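Local coordinates for alcohol dehydrogenase (Thermus thermophilus, PDB 2EIH), which binds zinc and probably acts as an NAD(P)-dependent oxidoreductase of the zinc-containing alcohol dehydrogenase family, at residues Gly325-Leu328 and Leu329-Arg333. Residues are numbered along the deposited sequence; the frame is centred on the assembly and turned at random.
Sequences GHRL and LEERR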
loop_
_atom_site.group_PDB
_atom_site.type_symbol
_atom_site.label_atom_id
_atom_site.label_comp_id
_atom_site.label_asym_id
_atom_site.label_seq_id
_atom_site.Cartn_x
_atom_site.Cartn_y
_atom_site.Cartn_z
ATOM N N GLY A 325 34.327 24.819 -9.316
ATOM C CA GLY A 325 33.064 24.123 -9.436
ATOM C C GLY A 325 32.259 24.215 -8.155
ATOM O O GLY A 325 31.033 24.325 -8.193
ATOM N N HIS A 326 32.933 24.174 -7.007
ATOM C CA HIS A 326 32.206 24.262 -5.742
ATOM C C HIS A 326 31.654 25.662 -5.526
ATOM O O HIS A 326 30.671 25.841 -4.809
ATOM C CB HIS A 326 33.097 23.886 -4.554
ATOM C CG HIS A 326 33.111 22.415 -4.248
ATOM N ND1 HIS A 326 33.134 21.937 -2.952
ATOM C CD2 HIS A 326 33.146 21.341 -5.052
ATOM C CE1 HIS A 326 33.184 20.618 -2.983
ATOM N NE2 HIS A 326 33.193 20.221 -4.239
ATOM N N ARG A 327 32.291 26.656 -6.141
ATOM C CA ARG A 327 31.825 28.032 -6.017
ATOM C C ARG A 327 30.502 28.155 -6.774
ATOM O O ARG A 327 29.493 28.607 -6.229
ATOM C CB ARG A 327 32.863 28.988 -6.603
ATOM C CG ARG A 327 32.459 30.442 -6.538
ATOM C CD ARG A 327 33.489 31.336 -7.197
ATOM N NE ARG A 327 32.832 32.225 -8.145
ATOM C CZ ARG A 327 32.426 31.855 -9.354
ATOM N NH1 ARG A 327 32.621 30.610 -9.767
ATOM N NH2 ARG A 327 31.803 32.720 -10.142
ATOM N N LEU A 328 30.519 27.732 -8.035
ATOM C CA LEU A 328 29.336 27.762 -8.883
ATOM C C LEU A 328 28.131 27.111 -8.234
ATOM O O LEU A 328 27.003 27.583 -8.369
ATOM C CB LEU A 328 29.605 27.038 -10.197
ATOM C CG LEU A 328 30.420 27.762 -11.251
ATOM C CD1 LEU A 328 30.737 26.799 -12.372
ATOM C CD2 LEU A 328 29.640 28.959 -11.765
ATOM N N LEU A 329 28.375 26.009 -7.543
ATOM C CA LEU A 329 27.308 25.267 -6.894
ATOM C C LEU A 329 26.809 25.931 -5.626
ATOM O O LEU A 329 25.612 25.943 -5.353
ATOM C CB LEU A 329 27.782 23.852 -6.576
ATOM C CG LEU A 329 26.687 22.920 -6.070
ATOM C CD1 LEU A 329 25.555 22.839 -7.088
ATOM C CD2 LEU A 329 27.290 21.548 -5.828
ATOM N N GLU A 330 27.729 26.485 -4.849
ATOM C CA GLU A 330 27.354 27.141 -3.610
ATOM C C GLU A 330 26.481 28.368 -3.811
ATOM O O GLU A 330 25.677 28.707 -2.939
ATOM C CB GLU A 330 28.598 27.526 -2.816
ATOM C CG GLU A 330 29.297 26.342 -2.181
ATOM C CD GLU A 330 30.321 26.772 -1.158
ATOM O OE1 GLU A 330 31.288 27.471 -1.538
ATOM O OE2 GLU A 330 30.154 26.414 0.028
ATOM N N GLU A 331 26.632 29.031 -4.953
ATOM C CA GLU A 331 25.845 30.227 -5.240
ATOM C C GLU A 331 24.505 29.943 -5.936
ATOM O O GLU A 331 23.778 30.873 -6.291
ATOM C CB GLU A 331 26.673 31.210 -6.079
ATOM C CG GLU A 331 26.853 30.830 -7.545
ATOM C CD GLU A 331 27.774 31.795 -8.306
ATOM O OE1 GLU A 331 27.719 31.823 -9.559
ATOM O OE2 GLU A 331 28.563 32.515 -7.652
ATOM N N ARG A 332 24.182 28.661 -6.100
ATOM C CA ARG A 332 22.941 28.225 -6.746
ATOM C C ARG A 332 22.547 29.076 -7.956
ATOM O O ARG A 332 21.367 29.378 -8.155
ATOM C CB ARG A 332 21.776 28.215 -5.742
ATOM C CG ARG A 332 21.613 26.934 -4.912
ATOM C CD ARG A 332 22.335 26.997 -3.565
ATOM N NE ARG A 332 22.091 25.795 -2.761
ATOM C CZ ARG A 332 22.658 25.548 -1.581
ATOM N NH1 ARG A 332 22.378 24.427 -0.925
ATOM N NH2 ARG A 332 23.515 26.417 -1.056
ATOM N N ARG A 333 23.524 29.448 -8.774
ATOM C CA ARG A 333 23.241 30.268 -9.942
ATOM C C ARG A 333 23.023 29.423 -11.189
ATOM O O ARG A 333 22.075 29.638 -11.942
ATOM C CB ARG A 333 24.377 31.269 -10.165
ATOM C CG ARG A 333 24.120 32.266 -11.272
ATOM C CD ARG A 333 25.136 33.407 -11.249
ATOM N NE ARG A 333 26.494 33.007 -11.621
ATOM C CZ ARG A 333 26.855 32.587 -12.831
ATOM N NH1 ARG A 333 25.953 32.499 -13.804
ATOM N NH2 ARG A 333 28.125 32.273 -13.075
#
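Glu331 holds CG between its backbone N and carbonyl carbon (chi1 75°) and then runs extended, which lays its chain back along the last helical turn: CG sits 3.4 Å from Leu328 O, turning OE2 toward the Arg327 guanidinium and OE1 toward Leu328 CD2. Arg327 starts with CG anti to its own N (chi1 179°), and the bend at chi3 turns the guanidinium toward that carboxylate. Glu331 OE2 lies over one guanidinium face, 4.1 Å from Arg327 NH2; with the two planes 64° apart and no N-H aimed at the oxygen, the attraction is of charge alone, and Arg327 makes its salt bridge with Glu324, through NH1. The other oxygen is the better used: Arg333 NE donates to Glu331 OE1 at 2.7 Å, a salt bridge that is bent and reaches the oxygen from above the carboxylate plane. Leu328 runs beside Glu331, and its CD2 packs 3.9 Å from Arg333 NH2, while the leucine also meets Leu317 of strand 313-318. With Glu331 cut back to an alanine, Arg333 NE would probably lose its salt-bridge mate, and the two neighbouring guanidinium groups the negative charge that offsets their repulsion. On another side of the helix, Glu330 CG rests 3.0 Å from His326 O; the Glu330 carboxylate forms a salt bridge with Arg47 of helix 41-48, whose NE is also hydrogen-bonded to His326 ND1. Successive i to i+4 bonds end with Glu331 N to Arg327 O (3.2 Å); Arg332 then takes positive phi and donates to Leu329 O, the Schellman motif closing helix 322-330 in the beta-alpha-beta unit between parallel strands 313-318 and 337-341.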